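L-asparaginase 1 (Escherichia coli, PDB 6NXC) catalyses the hydrolysis of L-asparagine to L-aspartate and ammonium, as a cytoplasmic homotetramer that L-asparagine itself activates allosterically. Local coordinates at residues 114-119 and 324-329; 175-180 and 198-203; 229-234 and 251-256; 233-238 and 257-262. The protein carries 1 engineered substitution. All blocks are in the same frame, centred on the assembly; numbering follows the deposited sequence. Where two conformers were deposited one is given.

Interaction 1 (114-119 and 324-329); sequences MAYTAS and ATLTKL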
loop_
_atom_site.group_PDB
_atom_site.type_symbol
_atom_site.label_atom_id
_atom_site.label_comp_id
_atom_site.label_asym_id
_atom_site.label_seq_id
_atom_site.Cartn_x
_atom_site.Cartn_y
_atom_site.Cartn_z
ATOM N N MET B 114 14.857 17.953 4.541
ATOM C CA MET B 114 13.626 18.755 4.226
ATOM C C MET B 114 12.563 18.592 5.322
ATOM O O MET B 114 11.900 19.580 5.606
ATOM C CB MET B 114 12.957 18.239 2.963
ATOM C CG MET B 114 12.080 19.276 2.364
ATOM S SD MET B 114 11.218 18.589 0.836
ATOM C CE MET B 114 12.563 18.471 -0.216
ATOM N N ALA B 115 12.414 17.386 5.871
ATOM C CA ALA B 115 11.392 17.215 6.903
ATOM C C ALA B 115 11.797 17.954 8.182
ATOM O O ALA B 115 10.843 18.356 8.944
ATOM C CB ALA B 115 11.092 15.756 7.094
ATOM N N TYR B 116 13.098 18.042 8.511
ATOM C CA TYR B 116 13.516 18.795 9.692
ATOM C C TYR B 116 13.155 20.268 9.461
ATOM O O TYR B 116 12.626 20.938 10.379
ATOM C CB TYR B 116 14.969 18.586 10.087
ATOM C CG TYR B 116 15.374 17.158 10.422
ATOM C CD1 TYR B 116 15.711 16.286 9.451
ATOM C CD2 TYR B 116 15.473 16.706 11.734
ATOM C CE1 TYR B 116 16.159 14.991 9.728
ATOM C CE2 TYR B 116 15.909 15.428 12.033
ATOM C CZ TYR B 116 16.325 14.592 11.034
ATOM O OH TYR B 116 16.722 13.294 11.296
ATOM N N THR B 117 13.451 20.806 8.280
ATOM C CA THR B 117 13.173 22.218 8.056
ATOM C C THR B 117 11.684 22.513 8.131
ATOM O O THR B 117 11.248 23.499 8.677
ATOM C CB THR B 117 13.734 22.709 6.718
ATOM O OG1 THR B 117 15.145 22.569 6.818
ATOM C CG2 THR B 117 13.426 24.158 6.477
ATOM N N ALA B 118 10.861 21.689 7.510
ATOM C CA ALA B 118 9.422 21.923 7.518
ATOM C C ALA B 118 8.950 21.885 8.942
ATOM O O ALA B 118 8.055 22.698 9.335
ATOM C CB ALA B 118 8.751 20.878 6.647
ATOM N N SER B 119 9.391 20.933 9.710
ATOM C CA SER B 119 8.998 20.795 11.135
ATOM C C SER B 119 9.439 22.060 11.909
ATOM O O SER B 119 8.603 22.669 12.642
ATOM C CB SER B 119 9.632 19.545 11.732
ATOM O OG SER B 119 9.081 18.402 11.057
ATOM N N ALA B 324 9.957 16.183 14.235
ATOM C CA ALA B 324 9.087 17.125 14.935
ATOM C C ALA B 324 9.604 17.334 16.380
ATOM O O ALA B 324 9.532 18.452 16.947
ATOM C CB ALA B 324 7.661 16.656 14.932
ATOM N N THR B 325 9.951 16.242 17.062
ATOM C CA THR B 325 10.424 16.327 18.474
ATOM C C THR B 325 11.722 17.194 18.616
ATOM O O THR B 325 11.837 18.073 19.527
ATOM C CB THR B 325 10.656 14.914 19.039
ATOM O OG1 THR B 325 9.365 14.276 18.932
ATOM C CG2 THR B 325 11.100 14.981 20.479
ATOM N N LEU B 326 12.732 16.964 17.775
ATOM C CA LEU B 326 13.967 17.713 17.759
ATOM C C LEU B 326 13.629 19.197 17.594
ATOM O O LEU B 326 14.200 20.026 18.367
ATOM C CB LEU B 326 14.882 17.184 16.641
ATOM C CG LEU B 326 16.223 17.876 16.662
ATOM C CD1 LEU B 326 17.067 17.376 17.825
ATOM C CD2 LEU B 326 16.971 17.804 15.362
ATOM N N THR B 327 12.813 19.535 16.550
ATOM C CA THR B 327 12.602 20.943 16.228
ATOM C C THR B 327 11.743 21.541 17.351
ATOM O O THR B 327 11.937 22.661 17.652
ATOM C CB THR B 327 12.119 21.119 14.800
ATOM O OG1 THR B 327 10.897 20.392 14.728
ATOM C CG2 THR B 327 13.126 20.587 13.832
ATOM N N LYS B 328 10.777 20.801 17.932
ATOM C CA LYS B 328 9.901 21.293 18.983
ATOM C C LYS B 328 10.763 21.639 20.219
ATOM O O LYS B 328 10.511 22.658 20.874
ATOM C CB LYS B 328 8.874 20.236 19.373
ATOM C CG LYS B 328 7.675 20.767 20.153
ATOM C CD LYS B 328 6.643 19.675 20.358
ATOM C CE LYS B 328 5.465 20.155 21.118
ATOM N NZ LYS B 328 4.463 19.075 21.272
ATOM N N LEU B 329 11.772 20.794 20.528
ATOM C CA LEU B 329 12.668 21.058 21.717
ATOM C C LEU B 329 13.492 22.312 21.427
ATOM O O LEU B 329 13.588 23.129 22.291
ATOM C CB LEU B 329 13.573 19.868 21.953
ATOM C CG LEU B 329 12.834 18.720 22.613
ATOM C CD1 LEU B 329 13.655 17.468 22.483
ATOM C CD2 LEU B 329 12.591 19.089 24.072
#
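Ser119, which faces helix 324-329, sends two donors to one acceptor: Ala115 O, one turn earlier, takes its OG at 2.8 Å and its backbone N at 3.1 Å. The hydroxyl folds back onto its own helix because it stands beside the backbone N, opposite the carbonyl carbon (chi1 -65°). That leaves the methylene to meet the other helix, Ser119 CB lying 3.4 Å from Thr327 OG1. The threonine hydroxyl is likewise turned to its own helix and bonds to Glu323 O, while Thr327 CG2 comes to 3.5 Å from Tyr116 O. One turn back from Ser119, Tyr116 CD2 touches Leu326 CD2 at 4.1 Å, the ring approached obliquely, and the phenol OH bonds to Gln292 of the second subunit.

No hydrogen bond crosses between 114-119 and 324-329, so shape fit carries the contact. Small side chains at the crossing, Ser119 and Ala324, are consistent with the close backbones: the axes pass 8.8 Å apart at 42°, with Ser119 CA and Ala324 CA only 5.3 Å apart. This is close helix-helix packing over small side chains, joining the N-terminal and C-terminal asparaginase domains beside the bound asparagine, which lies about 6 Å from the Tyr116 side chain.

Interaction 2 (175-180 and 198-203); sequences LYRGNR and PPLLEA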
loop_
_atom_site.group_PDB
_atom_site.type_symbol
_atom_site.label_atom_id
_atom_site.label_comp_id
_atom_site.label_asym_id
_atom_site.label_seq_id
_atom_site.Cartn_x
_atom_site.Cartn_y
_atom_site.Cartn_z
ATOM N N LEU B 175 0.496 16.551 -0.769
ATOM C CA LEU B 175 0.830 17.578 0.200
ATOM C C LEU B 175 0.687 17.008 1.595
ATOM O O LEU B 175 -0.459 16.640 1.965
ATOM C CB LEU B 175 -0.055 18.790 0.000
ATOM C CG LEU B 175 0.344 20.058 0.756
ATOM C CD1 LEU B 175 1.592 20.685 0.244
ATOM C CD2 LEU B 175 -0.834 21.014 0.881
ATOM N N TYR B 176 1.760 17.127 2.394
ATOM C CA TYR B 176 1.814 16.608 3.770
ATOM C C TYR B 176 1.890 17.771 4.769
ATOM O O TYR B 176 2.500 18.809 4.447
ATOM C CB TYR B 176 3.018 15.707 3.944
ATOM C CG TYR B 176 3.052 14.522 3.011
ATOM C CD1 TYR B 176 2.296 13.385 3.215
ATOM C CD2 TYR B 176 3.869 14.523 1.906
ATOM C CE1 TYR B 176 2.392 12.289 2.368
ATOM C CE2 TYR B 176 3.927 13.466 1.005
ATOM C CZ TYR B 176 3.250 12.298 1.292
ATOM O OH TYR B 176 3.300 11.256 0.391
ATOM N N ARG B 177 1.350 17.533 5.962
ATOM C CA ARG B 177 1.669 18.447 7.085
ATOM C C ARG B 177 3.159 18.347 7.384
ATOM O O ARG B 177 3.660 17.261 7.604
ATOM C CB ARG B 177 0.821 18.088 8.284
ATOM C CG ARG B 177 1.111 19.003 9.444
ATOM C CD ARG B 177 0.190 18.853 10.668
ATOM N NE ARG B 177 -1.151 19.385 10.297
ATOM C CZ ARG B 177 -2.294 18.997 10.802
ATOM N NH1 ARG B 177 -2.316 18.136 11.793
ATOM N NH2 ARG B 177 -3.428 19.503 10.305
ATOM N N GLY B 178 3.884 19.448 7.339
ATOM C CA GLY B 178 5.364 19.449 7.500
ATOM C C GLY B 178 5.846 18.730 8.726
ATOM O O GLY B 178 6.822 17.938 8.561
ATOM N N ASN B 179 5.212 19.009 9.883
ATOM C CA ASN B 179 5.688 18.479 11.176
ATOM C C ASN B 179 5.205 17.056 11.370
ATOM O O ASN B 179 5.356 16.564 12.538
ATOM C CB ASN B 179 5.385 19.409 12.336
ATOM C CG ASN B 179 3.903 19.722 12.440
ATOM O OD1 ASN B 179 3.068 18.825 12.151
ATOM N ND2 ASN B 179 3.600 20.831 13.145
ATOM N N ARG B 180 4.608 16.420 10.331
ATOM C CA ARG B 180 4.294 14.987 10.398
ATOM C C ARG B 180 5.126 14.157 9.437
ATOM O O ARG B 180 4.885 12.977 9.367
ATOM C CB ARG B 180 2.795 14.848 10.066
ATOM C CG ARG B 180 1.922 15.434 11.145
ATOM C CD ARG B 180 1.912 14.533 12.415
ATOM N NE ARG B 180 0.744 14.826 13.203
ATOM C CZ ARG B 180 0.146 13.947 13.978
ATOM N NH1 ARG B 180 -0.980 14.232 14.582
ATOM N NH2 ARG B 180 0.666 12.740 14.118
ATOM N N PRO B 198 -2.878 11.266 7.543
ATOM C CA PRO B 198 -3.018 11.236 6.099
ATOM C C PRO B 198 -2.600 12.590 5.482
ATOM O O PRO B 198 -2.377 13.574 6.161
ATOM C CB PRO B 198 -4.537 11.062 5.885
ATOM C CG PRO B 198 -4.991 10.421 7.242
ATOM C CD PRO B 198 -4.168 11.196 8.292
ATOM N N PRO B 199 -2.320 12.558 4.185
ATOM C CA PRO B 199 -1.925 13.733 3.433
ATOM C C PRO B 199 -3.042 14.728 3.465
ATOM O O PRO B 199 -4.201 14.408 3.785
ATOM C CB PRO B 199 -1.702 13.295 2.000
ATOM C CG PRO B 199 -1.988 11.840 1.964
ATOM C CD PRO B 199 -2.482 11.365 3.328
ATOM N N LEU B 200 -2.712 15.977 3.296
ATOM C CA LEU B 200 -3.715 17.051 3.286
ATOM C C LEU B 200 -4.392 17.092 1.877
ATOM O O LEU B 200 -5.546 17.524 1.775
ATOM C CB LEU B 200 -3.067 18.385 3.653
ATOM C CG LEU B 200 -2.409 18.433 5.026
ATOM C CD1 LEU B 200 -1.662 19.703 5.208
ATOM C CD2 LEU B 200 -3.392 18.228 6.151
ATOM N N LEU B 201 -3.668 16.869 0.790
ATOM C CA LEU B 201 -4.168 17.031 -0.591
ATOM C C LEU B 201 -3.509 15.915 -1.391
ATOM O O LEU B 201 -2.342 15.571 -1.101
ATOM C CB LEU B 201 -3.692 18.275 -1.352
ATOM C CG LEU B 201 -4.091 19.665 -0.931
ATOM C CD1 LEU B 201 -3.402 20.658 -1.870
ATOM C CD2 LEU B 201 -5.618 19.770 -0.901
ATOM N N GLU B 202 -4.193 15.390 -2.397
ATOM C CA GLU B 202 -3.578 14.438 -3.365
ATOM C C GLU B 202 -3.897 14.965 -4.766
ATOM O O GLU B 202 -4.989 15.444 -4.962
ATOM C CB GLU B 202 -4.066 13.021 -3.112
ATOM C CG GLU B 202 -3.781 12.476 -1.765
ATOM C CD GLU B 202 -4.283 11.061 -1.495
ATOM O OE1 GLU B 202 -5.416 10.700 -1.992
ATOM O OE2 GLU B 202 -3.522 10.308 -0.793
ATOM N N ALA B 203 -2.944 14.917 -5.682
ATOM C CA ALA B 203 -3.118 15.420 -7.043
ATOM C C ALA B 203 -3.332 14.218 -7.984
ATOM O O ALA B 203 -2.510 13.295 -7.919
ATOM C CB ALA B 203 -1.936 16.242 -7.462
HETATM O O HOH W 1 0.150 14.940 6.357
#
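Leu175 pairs with Leu201 as an antiparallel hydrogen-bonded pair, but the register is broken on the second segment by one extra residue. Leu175 N gives a nearly straight bond to Leu201 O, 3.0 Å with 167° at the hydrogen. In return Leu175 O is gripped twice: by Leu200 N at 2.7 Å, the stronger bond though more bent (145°), and weakly by Leu201 N at 3.4 Å. Two successive N-H groups therefore converge on one carbonyl, and Leu200 takes a helix-like backbone conformation (psi -38°) to allow it. Beyond the bulge direct pairing gives way to a water: it accepts from Arg177 N and donates to Pro198 O, both at 2.9 Å.

Leu175 and Leu201 lie side by side on one face of the sheet, with their CB atoms 3.9 Å apart; the packing of the Leu201 tip is less certain because that residue has two conformers. Leu200 also reaches Leu175, its CB near Leu175 CD2, and lays its CD1 along the first strand, 3.8 Å from Arg177 N. The other face carries Tyr176, whose CD1 meets Pro199 CB at 4.2 Å, the two side chains running in the same direction. The Arg177 guanidinium is committed elsewhere, in a salt bridge with Glu166 and in bonds to Pro213 O and Gly352 O.

Strand 174-177 is flanked on its other edge by strand 167-171, so the contact extends the antiparallel side of the mixed sheet of the N-terminal domain, and its irregular pairing has the form of a classic beta bulge.

Interaction 3 (229-234 and 251-256); sequences PQPIGV and RQPVKA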
loop_
_atom_site.group_PDB
_atom_site.type_symbol
_atom_site.label_atom_id
_atom_site.label_comp_id
_atom_site.label_asym_id
_atom_site.label_seq_id
_atom_site.Cartn_x
_atom_site.Cartn_y
_atom_site.Cartn_z
ATOM N N PRO B 229 20.626 27.140 18.255
ATOM C CA PRO B 229 21.328 25.907 18.629
ATOM C C PRO B 229 21.161 25.555 20.113
ATOM O O PRO B 229 21.100 26.378 21.032
ATOM C CB PRO B 229 22.783 26.121 18.289
ATOM C CG PRO B 229 22.846 27.376 17.531
ATOM C CD PRO B 229 21.589 28.168 17.816
ATOM N N GLN B 230 20.916 24.283 20.339
ATOM C CA GLN B 230 20.647 23.775 21.705
ATOM C C GLN B 230 21.265 22.398 21.738
ATOM O O GLN B 230 21.064 21.672 20.748
ATOM C CB GLN B 230 19.156 23.607 21.949
ATOM C CG GLN B 230 18.370 24.903 21.858
ATOM C CD GLN B 230 18.638 25.806 23.036
ATOM O OE1 GLN B 230 19.233 25.388 24.046
ATOM N NE2 GLN B 230 18.123 27.014 22.945
ATOM N N PRO B 231 22.017 22.007 22.801
ATOM C CA PRO B 231 22.618 20.663 22.814
ATOM C C PRO B 231 21.487 19.685 23.168
ATOM O O PRO B 231 20.929 19.572 24.323
ATOM C CB PRO B 231 23.708 20.783 23.882
ATOM C CG PRO B 231 23.110 21.813 24.856
ATOM C CD PRO B 231 22.444 22.842 23.957
ATOM N N ILE B 232 21.186 18.846 22.193
ATOM C CA ILE B 232 20.153 17.762 22.342
ATOM C C ILE B 232 20.760 16.464 21.855
ATOM O O ILE B 232 21.314 16.476 20.742
ATOM C CB ILE B 232 18.905 18.090 21.488
ATOM C CG1 ILE B 232 18.361 19.464 21.876
ATOM C CG2 ILE B 232 17.841 16.973 21.577
ATOM C CD1 ILE B 232 17.262 20.042 21.022
ATOM N N GLY B 233 20.689 15.436 22.667
ATOM C CA GLY B 233 21.187 14.096 22.322
ATOM C C GLY B 233 20.063 13.176 21.854
ATOM O O GLY B 233 18.890 13.351 22.306
ATOM N N VAL B 234 20.374 12.367 20.855
ATOM C CA VAL B 234 19.369 11.466 20.253
ATOM C C VAL B 234 19.893 10.042 20.512
ATOM O O VAL B 234 20.846 9.624 19.861
ATOM C CB VAL B 234 19.171 11.754 18.747
ATOM C CG1 VAL B 234 18.210 10.752 18.177
ATOM C CG2 VAL B 234 18.623 13.163 18.466
ATOM N N ARG B 251 27.380 14.624 30.505
ATOM C CA ARG B 251 28.619 15.448 30.294
ATOM C C ARG B 251 28.449 16.507 29.186
ATOM O O ARG B 251 27.634 16.336 28.285
ATOM C CB ARG B 251 29.815 14.605 29.826
ATOM C CG ARG B 251 30.136 13.380 30.669
ATOM C CD ARG B 251 30.848 12.316 29.849
ATOM N NE ARG B 251 32.272 12.570 29.668
ATOM C CZ ARG B 251 33.188 11.655 29.335
ATOM N NH1 ARG B 251 32.851 10.391 29.131
ATOM N NH2 ARG B 251 34.455 12.010 29.220
ATOM N N GLN B 252 29.239 17.580 29.233
ATOM C CA GLN B 252 29.193 18.688 28.234
ATOM C C GLN B 252 27.874 19.435 28.425
ATOM O O GLN B 252 27.160 19.242 29.411
ATOM C CB GLN B 252 29.409 18.134 26.815
ATOM C CG GLN B 252 30.764 17.442 26.588
ATOM C CD GLN B 252 31.370 17.596 25.203
ATOM O OE1 GLN B 252 30.682 17.718 24.189
ATOM N NE2 GLN B 252 32.695 17.591 25.142
ATOM N N PRO B 253 27.451 20.329 27.505
ATOM C CA PRO B 253 26.091 20.856 27.618
ATOM C C PRO B 253 25.215 19.719 27.054
ATOM O O PRO B 253 25.589 19.222 25.962
ATOM C CB PRO B 253 26.188 22.175 26.818
ATOM C CG PRO B 253 27.287 21.932 25.742
ATOM C CD PRO B 253 28.140 20.791 26.276
ATOM N N VAL B 254 24.242 19.154 27.774
ATOM C CA VAL B 254 23.023 18.589 27.088
ATOM C C VAL B 254 21.818 19.124 27.824
ATOM O O VAL B 254 21.906 19.189 29.075
ATOM C CB VAL B 254 23.060 17.066 26.862
ATOM C CG1 VAL B 254 21.784 16.369 27.222
ATOM C CG2 VAL B 254 23.406 16.723 25.417
ATOM N N LYS B 255 20.834 19.695 27.107
ATOM C CA LYS B 255 19.603 20.290 27.679
ATOM C C LYS B 255 18.397 19.348 27.557
ATOM O O LYS B 255 17.388 19.568 28.203
ATOM C CB LYS B 255 19.283 21.594 26.987
ATOM C CG LYS B 255 20.186 22.730 27.481
ATOM C CD LYS B 255 19.501 24.049 27.390
ATOM C CE LYS B 255 20.451 25.147 26.998
ATOM N NZ LYS B 255 19.690 26.330 26.512
ATOM N N ALA B 256 18.477 18.402 26.603
ATOM C CA ALA B 256 17.350 17.506 26.312
ATOM C C ALA B 256 17.916 16.240 25.696
ATOM O O ALA B 256 19.008 16.250 25.176
ATOM C CB ALA B 256 16.362 18.212 25.421
#
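Pro231 and Lys255 make the central contact: Lys255 N donates to Pro231 O at 2.8 Å, nearly straight (171° at the hydrogen) and in the carbonyl plane. Two residues after Pro231 and one after Lys255, Gly233 N bonds to Ala256 O at 3.1 Å, and Ile232 pairs with Ala256 in a parallel bridge. The lysine side chain runs past the proline ring, Lys255 CG lying 4.0 Å from Pro231 CG. Its ammonium then reaches the glutamine beyond, Lys255 NZ meeting Gln230 OE1 at 2.7 Å on an in-plane lone pair of the amide. A bend in the glutamine chain (chi2 -72°) turns the amide toward that nitrogen. The Pro231 ring also meets Pro253 at about a right angle, Pro231 CG to Pro253 CB 3.7 Å.

Further out, Gln230 NE2 has weak bonds to Thr228 and Ser334. Helix 322-333 backs this side, with Gln230 and Ile232 both touching His330, while the backbone of Lys255 bonds to that of Val286 and so ties the loop to strand 286-291.

Together these bonds align the start of strand 232-236 with the start of strand 256-261, the parallel neighbours of a beta-alpha-beta crossover in the C-terminal domain.

Interaction 4 (233-238 and 257-262); sequences GVVTIY and LILRSY. With ASN (asparagine), chain O.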
loop_
_atom_site.group_PDB
_atom_site.type_symbol
_atom_site.label_atom_id
_atom_site.label_comp_id
_atom_site.label_asym_id
_atom_site.label_seq_id
_atom_site.Cartn_x
_atom_site.Cartn_y
_atom_site.Cartn_z
ATOM N N GLY B 233 20.689 15.436 22.667
ATOM C CA GLY B 233 21.187 14.096 22.322
ATOM C C GLY B 233 20.063 13.176 21.854
ATOM O O GLY B 233 18.890 13.351 22.306
ATOM N N VAL B 234 20.374 12.367 20.855
ATOM C CA VAL B 234 19.369 11.466 20.253
ATOM C C VAL B 234 19.893 10.042 20.512
ATOM O O VAL B 234 20.846 9.624 19.861
ATOM C CB VAL B 234 19.171 11.754 18.747
ATOM C CG1 VAL B 234 18.210 10.752 18.177
ATOM C CG2 VAL B 234 18.623 13.163 18.466
ATOM N N VAL B 235 19.271 9.360 21.479
ATOM C CA VAL B 235 19.643 7.996 21.901
ATOM C C VAL B 235 18.727 6.940 21.296
ATOM O O VAL B 235 17.580 7.072 21.403
ATOM C CB VAL B 235 19.533 7.936 23.413
ATOM C CG1 VAL B 235 19.955 6.585 23.916
ATOM C CG2 VAL B 235 20.326 9.043 24.068
ATOM N N THR B 236 19.288 6.023 20.554
ATOM C CA THR B 236 18.614 4.878 20.011
ATOM C C THR B 236 18.707 3.809 21.080
ATOM O O THR B 236 19.823 3.441 21.470
ATOM C CB THR B 236 19.204 4.453 18.688
ATOM O OG1 THR B 236 18.940 5.570 17.816
ATOM C CG2 THR B 236 18.480 3.190 18.209
ATOM N N ILE B 237 17.596 3.240 21.445
ATOM C CA ILE B 237 17.615 2.090 22.371
ATOM C C ILE B 237 17.782 0.818 21.574
ATOM O O ILE B 237 17.141 0.641 20.515
ATOM C CB ILE B 237 16.303 2.014 23.158
ATOM C CG1 ILE B 237 15.981 3.315 23.895
ATOM C CG2 ILE B 237 16.322 0.802 24.051
ATOM C CD1 ILE B 237 17.026 3.751 24.890
ATOM N N TYR B 238 18.703 -0.039 21.979
ATOM C CA TYR B 238 18.977 -1.277 21.257
ATOM C C TYR B 238 19.554 -2.280 22.252
ATOM O O TYR B 238 20.056 -1.852 23.289
ATOM C CB TYR B 238 19.929 -1.071 20.098
ATOM C CG TYR B 238 21.212 -0.399 20.474
ATOM C CD1 TYR B 238 21.266 0.972 20.454
ATOM C CD2 TYR B 238 22.340 -1.120 20.861
ATOM C CE1 TYR B 238 22.373 1.662 20.927
ATOM C CE2 TYR B 238 23.504 -0.441 21.202
ATOM C CZ TYR B 238 23.474 0.941 21.325
ATOM O OH TYR B 238 24.572 1.684 21.714
ATOM N N LEU B 257 17.225 15.172 25.943
ATOM C CA LEU B 257 17.533 13.876 25.365
ATOM C C LEU B 257 16.245 13.361 24.707
ATOM O O LEU B 257 15.199 13.299 25.376
ATOM C CB LEU B 257 17.890 13.149 26.650
ATOM C CG LEU B 257 19.097 12.278 26.600
ATOM C CD1 LEU B 257 19.528 12.010 28.028
ATOM C CD2 LEU B 257 18.621 11.033 25.862
ATOM N N ILE B 258 16.367 12.792 23.505
ATOM C CA ILE B 258 15.299 12.065 22.775
ATOM C C ILE B 258 15.706 10.615 22.825
ATOM O O ILE B 258 16.868 10.319 22.506
ATOM C CB ILE B 258 15.174 12.577 21.341
ATOM C CG1 ILE B 258 14.768 14.044 21.295
ATOM C CG2 ILE B 258 14.214 11.716 20.595
ATOM C CD1 ILE B 258 14.744 14.593 19.908
ATOM N N LEU B 259 14.820 9.777 23.384
ATOM C CA LEU B 259 14.995 8.329 23.418
ATOM C C LEU B 259 14.151 7.755 22.272
ATOM O O LEU B 259 12.934 7.932 22.248
ATOM C CB LEU B 259 14.460 7.708 24.707
ATOM C CG LEU B 259 14.993 8.276 25.998
ATOM C CD1 LEU B 259 14.362 7.552 27.166
ATOM C CD2 LEU B 259 16.492 8.246 26.083
ATOM N N ARG B 260 14.809 7.099 21.355
ATOM C CA ARG B 260 14.108 6.269 20.326
ATOM C C ARG B 260 13.894 4.909 20.888
ATOM O O ARG B 260 14.747 4.070 20.702
ATOM C CB ARG B 260 14.881 6.264 19.026
ATOM C CG ARG B 260 15.163 7.615 18.398
ATOM C CD ARG B 260 15.871 7.620 17.048
ATOM N NE ARG B 260 15.184 6.822 16.080
ATOM C CZ ARG B 260 15.547 5.604 15.642
ATOM N NH1 ARG B 260 16.694 5.034 16.030
ATOM N NH2 ARG B 260 14.751 4.990 14.778
ATOM N N SER B 261 12.795 4.690 21.579
ATOM C CA SER B 261 12.565 3.412 22.298
ATOM C C SER B 261 11.845 2.411 21.427
ATOM O O SER B 261 11.354 2.737 20.323
ATOM C CB SER B 261 11.670 3.659 23.508
ATOM O OG SER B 261 12.307 4.540 24.351
ATOM N N TYR B 262 11.662 1.235 21.981
ATOM C CA TYR B 262 10.962 0.147 21.261
ATOM C C TYR B 262 9.454 0.366 21.296
ATOM O O TYR B 262 8.849 0.761 22.339
ATOM C CB TYR B 262 11.273 -1.191 21.932
ATOM C CG TYR B 262 12.731 -1.564 22.092
ATOM C CD1 TYR B 262 13.657 -1.547 21.085
ATOM C CD2 TYR B 262 13.152 -1.930 23.379
ATOM C CE1 TYR B 262 14.974 -1.958 21.294
ATOM C CE2 TYR B 262 14.451 -2.333 23.608
ATOM C CZ TYR B 262 15.383 -2.287 22.568
ATOM O OH TYR B 262 16.650 -2.762 22.745
HETATM N N ASN O . 10.182 7.162 14.467
HETATM C CA ASN O . 11.128 6.930 13.290
HETATM C C ASN O . 12.559 7.241 13.745
HETATM O O ASN O . 12.750 7.066 15.022
HETATM C CB ASN O . 10.700 7.786 12.087
HETATM C CG ASN O . 10.858 9.285 12.305
HETATM O OD1 ASN O . 10.805 9.746 13.430
HETATM N ND2 ASN O . 11.175 10.034 11.275
HETATM O OXT ASN O . 13.471 7.662 12.880
#
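Val235 N to Ile258 O, Ile258 N to Gly233 O and Arg260 N to Val235 O, each 2.8 Å and nearly along the C=O axis, join strands 233-236 and 257-261 in parallel. A fourth bond, Ile237 N to Arg260 O at 3.1 Å, its donor tilted from the carbonyl plane, carries the pairing one residue past the first strand. The axes approach to 4.7 Å, inclined by 19°.

Arg260 NH1 donates to Thr236 OG1 at 2.9 Å, the hydroxyl at the guanidinium edge and 1° out of plane. Arg260 NE and NH2 converge on the carboxylate O of the bound asparagine, at 2.7 Å and 2.9 Å. A bend in the chain at chi3 (55°) turns the guanidinium so that NH1 faces Thr236 while NE and NH2 face the ligand, which should fix its rotation.

Ile237 CG2 lies over one face of the Tyr262 ring, 3.9 Å from its centroid (CH-pi), and on the sheet face opposite Arg260, Val235 CB meets Leu259 CD2 at 4.1 Å.

Glu323, Cys293 O, Val322 N and Thr291 O also bond the ligand. The parallel pair of this beta-alpha-beta unit thus carries, at its C-terminal end, the arginine of the allosteric asparagine site.

Overall arrangement
Interaction 1 lies about 4 Å from the centre of the chain and joins two parts far apart in sequence; the other three contacts fall between its segments along the chain. Interaction 2 comes first, in the mixed sheet of the N-terminal domain, about 15 Å from interaction 1 between centres and in touch with it, Ser119 and Ala324 meeting Asn179. Interactions 3 and 4 share strand 232-236 and follow one parallel sheet of the C-terminal domain; both pack on helix 322-333, through Ile232 and Ile258. Interaction 2 is about 27 Å from interaction 4, centre to centre. Helix 322-333 thus lies against both domains, touching helix 114-124 and the parallel sheet, beside the allosteric asparagine.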